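Local atomic coordinates of BB0689 (Borrelia burgdorferi, PDB entry 4D53), a protein that is an outer surface lipoprotein of the Lyme disease spirochaete with a CAP-superfamily fold, its precise function not being established. Residues R79-S84 against F127-G132; I15-I20 against D111-Y116; I7-D12 against G115-T120. One frame throughout, in Å; residues are numbered along the deposited sequence.

Contact 1 (R79-S84 against F127-G132); sequences REILAS and FVVLFG
Ile81 lays its CG1-CD1 branch alongside Val129, its tip at the edge of the Phe131 ring. Its chi1 of 56° sets CG1 in the crowded position between the backbone N and the carbonyl carbon, which turns the branch to the neighbouring strand: CG1 lies 3.8 Å from Val129 CB, and CD1 comes to 4.0 Å from Phe131 CE1. Val129 runs beside Ile81, pointing the same way; both are beta-branched, a shape well suited to an extended strand. On this face Ala83 sits beside Phe127, CB to CB at 4.2 Å; its small methyl fits where Val91 and Trp95 of helix 91-96 also press in. Arg79 touches Phe131 with its CB, whereas its guanidinium leads away to salt bridges with Glu103 and Asp109.

The other face carries Glu80, Leu82, Val128 and Leu130 and is packed by helix 36-52. Leu82 CD2 lies 3.8 Å from Val128 CG2, the two side chains running side by side. Glu80 stretches out with CG anti to the backbone N (chi1 174°), its aliphatic part along Leu130 CD2; the carboxylate is held by His57 and Arg67, which would probably stabilise its charge.

Between the two faces the backbones run antiparallel, with hydrogen-bonded pairs at Arg79-Phe131, Ile81-Val129 and Ala83-Phe127. The middle pair is the straightest: Ile81 N donates to Val129 O at 2.9 Å with an angle of 171° at the hydrogen. The last is looser, its bond from Phe127 N to Ala83 O being weak. With one face turned to helix 36-52 and the other to helix 91-96, this strand pair belongs to the central sheet of the alpha-beta-alpha sandwich that defines the CAP domain.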
loop_
_atom_site.group_PDB
_atom_site.type_symbol
_atom_site.label_atom_id
_atom_site.label_comp_id
_atom_site.label_asym_id
_atom_site.label_seq_id
_atom_site.Cartn_x
_atom_site.Cartn_y
_atom_site.Cartn_z
ATOM N N ARG A 79 2.045 0.599 8.974
ATOM C CA ARG A 79 2.933 -0.298 8.181
ATOM C C ARG A 79 2.786 0.022 6.708
ATOM O O ARG A 79 1.698 0.465 6.287
ATOM C CB ARG A 79 2.553 -1.726 8.296
ATOM C CG ARG A 79 2.700 -2.209 9.728
ATOM C CD ARG A 79 1.717 -3.281 9.953
ATOM N NE ARG A 79 1.732 -3.735 11.347
ATOM C CZ ARG A 79 2.700 -4.468 11.852
ATOM N NH1 ARG A 79 3.741 -4.794 11.095
ATOM N NH2 ARG A 79 2.604 -4.935 13.085
ATOM N N GLU A 80 3.825 -0.324 5.947
ATOM C CA GLU A 80 3.857 -0.038 4.498
ATOM C C GLU A 80 4.395 -1.242 3.781
ATOM O O GLU A 80 5.452 -1.798 4.204
ATOM C CB GLU A 80 4.756 1.151 4.235
ATOM C CG GLU A 80 4.953 1.410 2.732
ATOM C CD GLU A 80 5.782 2.674 2.494
ATOM O OE1 GLU A 80 7.048 2.584 2.501
ATOM O OE2 GLU A 80 5.148 3.744 2.283
ATOM N N ILE A 81 3.732 -1.672 2.703
ATOM C CA ILE A 81 4.273 -2.664 1.809
ATOM C C ILE A 81 4.324 -2.114 0.375
ATOM O O ILE A 81 3.368 -1.437 -0.039
ATOM C CB ILE A 81 3.509 -4.020 1.856
ATOM C CG1 ILE A 81 2.042 -3.850 1.566
ATOM C CG2 ILE A 81 3.613 -4.684 3.299
ATOM C CD1 ILE A 81 1.135 -5.090 1.518
ATOM N N LEU A 82 5.377 -2.498 -0.362
ATOM C CA LEU A 82 5.584 -2.121 -1.713
ATOM C C LEU A 82 5.702 -3.286 -2.589
ATOM O O LEU A 82 6.148 -4.362 -2.144
ATOM C CB LEU A 82 6.875 -1.264 -1.781
ATOM C CG LEU A 82 7.019 -0.156 -0.751
ATOM C CD1 LEU A 82 8.392 0.460 -0.780
ATOM C CD2 LEU A 82 5.985 0.967 -1.022
ATOM N N ALA A 83 5.446 -3.113 -3.876
ATOM C CA ALA A 83 5.718 -4.073 -4.910
ATOM C C ALA A 83 5.948 -3.377 -6.237
ATOM O O ALA A 83 5.380 -2.326 -6.478
ATOM C CB ALA A 83 4.632 -5.114 -5.075
ATOM N N SER A 84 6.784 -3.958 -7.056
ATOM C CA SER A 84 7.000 -3.450 -8.409
ATOM C C SER A 84 7.200 -4.528 -9.423
ATOM O O SER A 84 7.865 -5.549 -9.187
ATOM C CB SER A 84 8.245 -2.577 -8.368
ATOM O OG SER A 84 8.568 -2.046 -9.586
ATOM N N PHE A 127 2.703 -0.982 -6.718
ATOM C CA PHE A 127 1.855 -0.987 -5.500
ATOM C C PHE A 127 2.509 -0.368 -4.301
ATOM O O PHE A 127 3.700 -0.676 -3.931
ATOM C CB PHE A 127 1.438 -2.421 -5.167
ATOM C CG PHE A 127 0.571 -3.059 -6.215
ATOM C CD1 PHE A 127 -0.794 -2.830 -6.239
ATOM C CD2 PHE A 127 1.124 -3.887 -7.177
ATOM C CE1 PHE A 127 -1.591 -3.415 -7.204
ATOM C CE2 PHE A 127 0.330 -4.476 -8.143
ATOM C CZ PHE A 127 -1.029 -4.240 -8.157
ATOM N N VAL A 128 1.681 0.556 -3.743
ATOM C CA VAL A 128 1.952 1.011 -2.376
ATOM C C VAL A 128 0.733 0.736 -1.510
ATOM O O VAL A 128 -0.359 1.294 -1.809
ATOM C CB VAL A 128 2.335 2.511 -2.283
ATOM C CG1 VAL A 128 2.525 2.982 -0.829
ATOM C CG2 VAL A 128 3.560 2.869 -3.162
ATOM N N VAL A 129 0.898 -0.033 -0.415
ATOM C CA VAL A 129 -0.252 -0.328 0.489
ATOM C C VAL A 129 0.126 0.018 1.896
ATOM O O VAL A 129 1.143 -0.409 2.390
ATOM C CB VAL A 129 -0.834 -1.738 0.317
ATOM C CG1 VAL A 129 -2.018 -1.980 1.277
ATOM C CG2 VAL A 129 -1.148 -2.050 -1.139
ATOM N N LEU A 130 -0.672 0.876 2.537
ATOM C CA LEU A 130 -0.462 1.350 3.868
ATOM C C LEU A 130 -1.564 0.820 4.816
ATOM O O LEU A 130 -2.707 0.684 4.414
ATOM C CB LEU A 130 -0.549 2.886 3.908
ATOM C CG LEU A 130 0.438 3.646 2.969
ATOM C CD1 LEU A 130 0.286 5.204 2.948
ATOM C CD2 LEU A 130 1.850 3.316 3.382
ATOM N N PHE A 131 -1.138 0.598 6.042
ATOM C CA PHE A 131 -1.979 0.153 7.129
ATOM C C PHE A 131 -1.773 1.113 8.282
ATOM O O PHE A 131 -0.633 1.607 8.551
ATOM C CB PHE A 131 -1.614 -1.272 7.613
ATOM C CG PHE A 131 -1.655 -2.331 6.550
ATOM C CD1 PHE A 131 -0.617 -2.456 5.659
ATOM C CD2 PHE A 131 -2.702 -3.193 6.447
ATOM C CE1 PHE A 131 -0.673 -3.385 4.644
ATOM C CE2 PHE A 131 -2.756 -4.166 5.486
ATOM C CZ PHE A 131 -1.747 -4.252 4.535
ATOM N N GLY A 132 -2.876 1.411 9.011
ATOM C CA GLY A 132 -2.746 2.360 10.098
ATOM C C GLY A 132 -3.809 2.245 11.209
ATOM O O GLY A 132 -4.861 1.688 11.008
#

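Contact 2 (I15-I20 against D111-Y116); sequences ILYSEI and DKIGGY
Helix 15-20 passes over strand 112-116 at 143° between their N-to-C directions, the axes 10.0 Å apart at their closest, so that the gap is bridged by side chains. Tyr17 spans it. Its CG is anti to the carbonyl carbon, and although the CB does not aim at the strand, the ring carries the phenol down to the backbone at Gly115. There the N-H of Gly115 donates to Tyr17 OH over 2.9 Å, nearly straight at 163°. The amide lies at the edge of the ring, close to its plane, as does the CA of Gly114, 3.5 Å from OH. The hydroxyl is also hydrogen-bonded to Glu39 of helix 36-52, so one phenolic oxygen ties two helices to a strand; tyrosine suits the place because it combines a long apolar ring with a polar tip.

This is the helix-on-sheet layer of the CAP fold: helix 10-26 lies across the central sheet, and Leu16 turns from it to Phe127 and Val129 of the adjoining strand. Gly114 and Gly115 have no side chains, and the phenol tip lies directly against their backbone.

Ile113 supplies the apolar part. CG1 is anti to the backbone N (chi1 -168°), which leaves CG2 in the crowded position and brings it 4.1 Å from Tyr17 CE1; the two side chains run past one another, one reaching from the helix and the other from the strand. Its other branch ends in CD1, 4.3 Å from CG2 of Ile20, a helix residue one turn after Tyr17 whose CB points to the strand. Branched aliphatic side chains fill this buried layer, and Ile113 also packs on Val129 and Phe131. At the start of the strand, Asp111 and Lys112 together pair with the single residue Gly132, a classic bulge.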
loop_
_atom_site.group_PDB
_atom_site.type_symbol
_atom_site.label_atom_id
_atom_site.label_comp_id
_atom_site.label_asym_id
_atom_site.label_seq_id
_atom_site.Cartn_x
_atom_site.Cartn_y
_atom_site.Cartn_z
ATOM N N ILE A 15 -10.098 -4.807 -6.544
ATOM C CA ILE A 15 -9.772 -6.226 -6.555
ATOM C C ILE A 15 -8.795 -6.535 -5.424
ATOM O O ILE A 15 -8.951 -7.534 -4.665
ATOM C CB ILE A 15 -9.341 -6.670 -7.948
ATOM C CG1 ILE A 15 -10.530 -6.674 -8.918
ATOM C CG2 ILE A 15 -8.649 -8.060 -7.995
ATOM C CD1 ILE A 15 -10.051 -6.647 -10.363
ATOM N N LEU A 16 -7.728 -5.755 -5.350
ATOM C CA LEU A 16 -6.702 -6.029 -4.346
ATOM C C LEU A 16 -7.250 -5.924 -2.917
ATOM O O LEU A 16 -6.964 -6.770 -2.098
ATOM C CB LEU A 16 -5.543 -5.079 -4.484
ATOM C CG LEU A 16 -4.391 -5.266 -3.477
ATOM C CD1 LEU A 16 -3.870 -6.708 -3.583
ATOM C CD2 LEU A 16 -3.248 -4.286 -3.791
ATOM N N TYR A 17 -8.009 -4.869 -2.609
ATOM C CA TYR A 17 -8.623 -4.721 -1.292
ATOM C C TYR A 17 -9.477 -5.935 -0.947
ATOM O O TYR A 17 -9.439 -6.499 0.192
ATOM C CB TYR A 17 -9.483 -3.411 -1.262
ATOM C CG TYR A 17 -8.790 -2.070 -1.175
ATOM C CD1 TYR A 17 -7.669 -1.847 -0.377
ATOM C CD2 TYR A 17 -9.263 -0.985 -1.924
ATOM C CE1 TYR A 17 -7.110 -0.613 -0.255
ATOM C CE2 TYR A 17 -8.712 0.242 -1.820
ATOM C CZ TYR A 17 -7.635 0.450 -1.015
ATOM O OH TYR A 17 -7.112 1.711 -0.924
ATOM N N SER A 18 -10.243 -6.356 -1.905
ATOM C CA SER A 18 -11.106 -7.556 -1.753
ATOM C C SER A 18 -10.362 -8.870 -1.485
ATOM O O SER A 18 -10.730 -9.643 -0.589
ATOM C CB SER A 18 -11.999 -7.662 -3.003
ATOM O OG SER A 18 -12.824 -8.788 -2.832
ATOM N N GLU A 19 -9.254 -9.078 -2.201
ATOM C CA GLU A 19 -8.349 -10.190 -1.942
ATOM C C GLU A 19 -7.719 -10.140 -0.568
ATOM O O GLU A 19 -7.740 -11.168 0.158
ATOM C CB GLU A 19 -7.265 -10.240 -3.026
ATOM C CG GLU A 19 -6.640 -11.591 -3.005
ATOM C CD GLU A 19 -5.571 -11.795 -4.114
ATOM O OE1 GLU A 19 -5.107 -10.824 -4.749
ATOM O OE2 GLU A 19 -5.262 -12.954 -4.350
ATOM N N ILE A 20 -7.243 -8.974 -0.125
ATOM C CA ILE A 20 -6.650 -8.873 1.182
ATOM C C ILE A 20 -7.764 -9.128 2.239
ATOM O O ILE A 20 -7.514 -9.790 3.279
ATOM C CB ILE A 20 -5.937 -7.526 1.336
ATOM C CG1 ILE A 20 -4.727 -7.485 0.409
ATOM C CG2 ILE A 20 -5.604 -7.191 2.810
ATOM C CD1 ILE A 20 -4.096 -6.104 0.350
ATOM N N ASP A 111 -6.453 -0.726 11.989
ATOM C CA ASP A 111 -7.808 -0.888 11.570
ATOM C C ASP A 111 -8.165 -0.257 10.261
ATOM O O ASP A 111 -9.286 -0.413 9.780
ATOM C CB ASP A 111 -8.841 -0.467 12.667
ATOM C CG ASP A 111 -8.706 0.961 13.111
ATOM O OD1 ASP A 111 -7.795 1.674 12.693
ATOM O OD2 ASP A 111 -9.545 1.370 13.936
ATOM N N LYS A 112 -7.219 0.458 9.664
ATOM C CA LYS A 112 -7.440 1.159 8.397
ATOM C C LYS A 112 -6.388 0.682 7.355
ATOM O O LYS A 112 -5.275 0.414 7.712
ATOM C CB LYS A 112 -7.231 2.665 8.593
ATOM C CG LYS A 112 -8.158 3.289 9.653
ATOM C CD LYS A 112 -9.621 3.141 9.353
ATOM C CE LYS A 112 -10.496 3.659 10.517
ATOM N NZ LYS A 112 -11.865 3.652 9.982
ATOM N N ILE A 113 -6.785 0.699 6.094
ATOM C CA ILE A 113 -5.925 0.397 4.955
ATOM C C ILE A 113 -6.159 1.447 3.857
ATOM O O ILE A 113 -7.294 1.960 3.647
ATOM C CB ILE A 113 -6.208 -1.017 4.400
ATOM C CG1 ILE A 113 -5.157 -1.498 3.417
ATOM C CG2 ILE A 113 -7.591 -1.163 3.806
ATOM C CD1 ILE A 113 -5.353 -2.928 2.961
ATOM N N GLY A 114 -5.107 1.706 3.093
ATOM C CA GLY A 114 -5.263 2.488 1.908
ATOM C C GLY A 114 -4.076 2.271 0.973
ATOM O O GLY A 114 -2.936 2.232 1.417
ATOM N N GLY A 115 -4.359 2.110 -0.297
ATOM C CA GLY A 115 -3.273 1.884 -1.263
ATOM C C GLY A 115 -3.495 2.455 -2.595
ATOM O O GLY A 115 -4.581 3.071 -2.906
ATOM N N TYR A 116 -2.528 2.238 -3.448
ATOM C CA TYR A 116 -2.556 2.799 -4.816
ATOM C C TYR A 116 -1.672 1.937 -5.703
ATOM O O TYR A 116 -0.608 1.431 -5.243
ATOM C CB TYR A 116 -2.112 4.286 -4.813
ATOM C CG TYR A 116 -2.183 4.927 -6.215
ATOM C CD1 TYR A 116 -3.437 5.289 -6.795
ATOM C CD2 TYR A 116 -1.055 5.064 -7.005
ATOM C CE1 TYR A 116 -3.520 5.828 -8.092
ATOM C CE2 TYR A 116 -1.141 5.621 -8.287
ATOM C CZ TYR A 116 -2.378 5.975 -8.821
ATOM O OH TYR A 116 -2.375 6.487 -10.112
#

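Contact 3 (I7-D12 against G115-T120); sequences IDTKED and GYRLKT
Arg117 leaves strand 115-119 with its CB toward the N-terminal segment, 4.0 Å from both CB and OG1 of Thr9. CG is anti to the backbone N (chi1 -173°), and the chain stays extended to NE. CD meets Thr9 CG2 on its way and lies 3.6 Å from Asp12 OD2. At the tip NH1 closes a salt bridge with Asp12 OD2 at 2.9 Å, bent to 143° at the hydrogen. The carboxylate and guanidinium planes stand 57° apart, and NH1 meets OD2 from above the carboxylate plane, so this is a single contact and not a paired, flat one. NH2 has its stronger partner in Asp125, while Lys119 CD lies over one guanidinium face. An arginine suits a spot where a long apolar shaft must end between two carboxylates.

Thr9 is the N-cap residue of helix 10-26, although its side chain makes no capping bond. Instead, OG1 donates to Arg117 O at 2.7 Å, on a lone pair in the carbonyl plane, thus fastening the helix start to strand 112-119 of the CAP sheet. CG2 rests 4.0 Å from Lys119 CB. Just before it, Asp8 OD1 accepts from Lys10 N, an Asx turn that bends the chain into the helix.

Farther out, Ile7 N donates to Lys119 O at 2.8 Å, and Ile7 CD1 lies against Thr120 O. A water joins the two backbones: it is hydrogen-bonded to Ile7 O and Tyr116 OH and accepts from Lys119 N.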
loop_
_atom_site.group_PDB
_atom_site.type_symbol
_atom_site.label_atom_id
_atom_site.label_comp_id
_atom_site.label_asym_id
_atom_site.label_seq_id
_atom_site.Cartn_x
_atom_site.Cartn_y
_atom_site.Cartn_z
ATOM N N ILE A 7 -2.282 5.353 -15.984
ATOM C CA ILE A 7 -3.467 4.594 -16.328
ATOM C C ILE A 7 -4.369 4.477 -15.121
ATOM O O ILE A 7 -3.891 4.348 -13.985
ATOM C CB ILE A 7 -3.044 3.257 -16.921
ATOM C CG1 ILE A 7 -2.215 3.541 -18.171
ATOM C CG2 ILE A 7 -4.221 2.319 -17.147
ATOM C CD1 ILE A 7 -1.414 2.353 -18.651
ATOM N N ASP A 8 -5.707 4.499 -15.319
ATOM C CA ASP A 8 -6.630 4.418 -14.155
ATOM C C ASP A 8 -6.483 3.037 -13.532
ATOM O O ASP A 8 -6.679 2.076 -14.188
ATOM C CB ASP A 8 -8.118 4.622 -14.632
ATOM C CG ASP A 8 -9.104 4.754 -13.518
ATOM O OD1 ASP A 8 -8.968 4.143 -12.472
ATOM O OD2 ASP A 8 -10.079 5.556 -13.664
ATOM N N THR A 9 -6.285 2.918 -12.227
ATOM C CA THR A 9 -6.186 1.571 -11.628
ATOM C C THR A 9 -7.234 1.467 -10.501
ATOM O O THR A 9 -7.087 0.698 -9.538
ATOM C CB THR A 9 -4.778 1.417 -11.028
ATOM O OG1 THR A 9 -4.520 2.516 -10.183
ATOM C CG2 THR A 9 -3.820 1.417 -12.099
ATOM N N LYS A 10 -8.284 2.280 -10.550
ATOM C CA LYS A 10 -9.273 2.192 -9.476
ATOM C C LYS A 10 -9.818 0.800 -9.316
ATOM O O LYS A 10 -9.988 0.303 -8.164
ATOM C CB LYS A 10 -10.462 3.166 -9.705
ATOM C CG LYS A 10 -11.292 3.355 -8.460
ATOM C CD LYS A 10 -12.344 4.439 -8.701
ATOM C CE LYS A 10 -13.227 4.650 -7.481
ATOM N NZ LYS A 10 -14.563 5.095 -7.985
ATOM N N GLU A 11 -10.152 0.172 -10.434
ATOM C CA GLU A 11 -10.712 -1.141 -10.395
ATOM C C GLU A 11 -9.695 -2.201 -9.886
ATOM O O GLU A 11 -10.050 -3.133 -9.093
ATOM C CB GLU A 11 -11.260 -1.524 -11.751
ATOM C CG GLU A 11 -11.997 -2.837 -11.765
ATOM C CD GLU A 11 -13.243 -2.844 -10.866
ATOM O OE1 GLU A 11 -14.008 -1.819 -10.823
ATOM O OE2 GLU A 11 -13.411 -3.886 -10.164
ATOM N N ASP A 12 -8.439 -2.006 -10.258
ATOM C CA ASP A 12 -7.369 -2.871 -9.736
ATOM C C ASP A 12 -7.337 -2.843 -8.242
ATOM O O ASP A 12 -7.248 -3.922 -7.633
ATOM C CB ASP A 12 -5.987 -2.433 -10.320
ATOM C CG ASP A 12 -5.910 -2.521 -11.832
ATOM O OD1 ASP A 12 -6.765 -3.217 -12.417
ATOM O OD2 ASP A 12 -4.880 -2.087 -12.416
ATOM N N GLY A 115 -4.359 2.110 -0.297
ATOM C CA GLY A 115 -3.273 1.884 -1.263
ATOM C C GLY A 115 -3.495 2.455 -2.595
ATOM O O GLY A 115 -4.581 3.071 -2.906
ATOM N N TYR A 116 -2.528 2.238 -3.448
ATOM C CA TYR A 116 -2.556 2.799 -4.816
ATOM C C TYR A 116 -1.672 1.937 -5.703
ATOM O O TYR A 116 -0.608 1.431 -5.243
ATOM C CB TYR A 116 -2.112 4.286 -4.813
ATOM C CG TYR A 116 -2.183 4.927 -6.215
ATOM C CD1 TYR A 116 -3.437 5.289 -6.795
ATOM C CD2 TYR A 116 -1.055 5.064 -7.005
ATOM C CE1 TYR A 116 -3.520 5.828 -8.092
ATOM C CE2 TYR A 116 -1.141 5.621 -8.287
ATOM C CZ TYR A 116 -2.378 5.975 -8.821
ATOM O OH TYR A 116 -2.375 6.487 -10.112
ATOM N N ARG A 117 -2.077 1.770 -6.951
ATOM C CA ARG A 117 -1.304 1.149 -7.984
ATOM C C ARG A 117 -0.970 2.200 -9.047
ATOM O O ARG A 117 -1.850 2.743 -9.707
ATOM C CB ARG A 117 -1.967 -0.059 -8.595
ATOM C CG ARG A 117 -1.094 -0.824 -9.582
ATOM C CD ARG A 117 -1.851 -1.740 -10.509
ATOM N NE ARG A 117 -0.994 -2.714 -11.186
ATOM C CZ ARG A 117 -1.418 -3.767 -11.913
ATOM N NH1 ARG A 117 -2.702 -3.970 -12.176
ATOM N NH2 ARG A 117 -0.567 -4.634 -12.442
ATOM N N LEU A 118 0.312 2.478 -9.187
ATOM C CA LEU A 118 0.851 3.298 -10.330
ATOM C C LEU A 118 1.179 2.446 -11.506
ATOM O O LEU A 118 1.950 1.473 -11.440
ATOM C CB LEU A 118 2.057 4.114 -9.860
ATOM C CG LEU A 118 2.754 4.829 -11.026
ATOM C CD1 LEU A 118 1.865 5.975 -11.507
ATOM C CD2 LEU A 118 4.055 5.350 -10.492
ATOM N N LYS A 119 0.461 2.668 -12.633
ATOM C CA LYS A 119 0.716 1.916 -13.840
ATOM C C LYS A 119 0.773 2.941 -14.959
ATOM O O LYS A 119 -0.098 3.852 -15.040
ATOM C CB LYS A 119 -0.364 0.910 -13.973
ATOM C CG LYS A 119 -0.143 -0.193 -14.915
ATOM C CD LYS A 119 -1.306 -1.153 -14.850
ATOM C CE LYS A 119 -1.145 -2.041 -16.072
ATOM N NZ LYS A 119 -2.194 -3.075 -16.222
ATOM N N THR A 120 1.873 2.959 -15.687
ATOM C CA THR A 120 2.119 4.044 -16.624
ATOM C C THR A 120 2.270 3.498 -18.006
ATOM O O THR A 120 2.410 2.307 -18.206
ATOM C CB THR A 120 3.378 4.809 -16.373
ATOM O OG1 THR A 120 4.498 3.932 -16.644
ATOM C CG2 THR A 120 3.344 5.425 -15.031
HETATM O O HOH W 1 -1.685 4.723 -12.310
#

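All three contacts converge on neighbouring strands of one sheet. Contact 1 pairs strand 75-84 with 125-134; contacts 2 and 3 both set helix 10-26, or the segment leading into it, against strand 112-119, the other neighbour of 125-134, and share Gly115 and Tyr116. Their centres lie about 10 Å (1 and 2), 12 Å (2 and 3) and 13 Å (1 and 3) apart. Between contacts 1 and 2, Leu130 N probably hydrogen-bonds to Gly114 O. Along the chain the N-terminal segments come first, then 79-84, 111-120 and 127-132, so contact 1 alternates with the others, and the N-terminal helix packs against the sheet built largely by the C-terminal half.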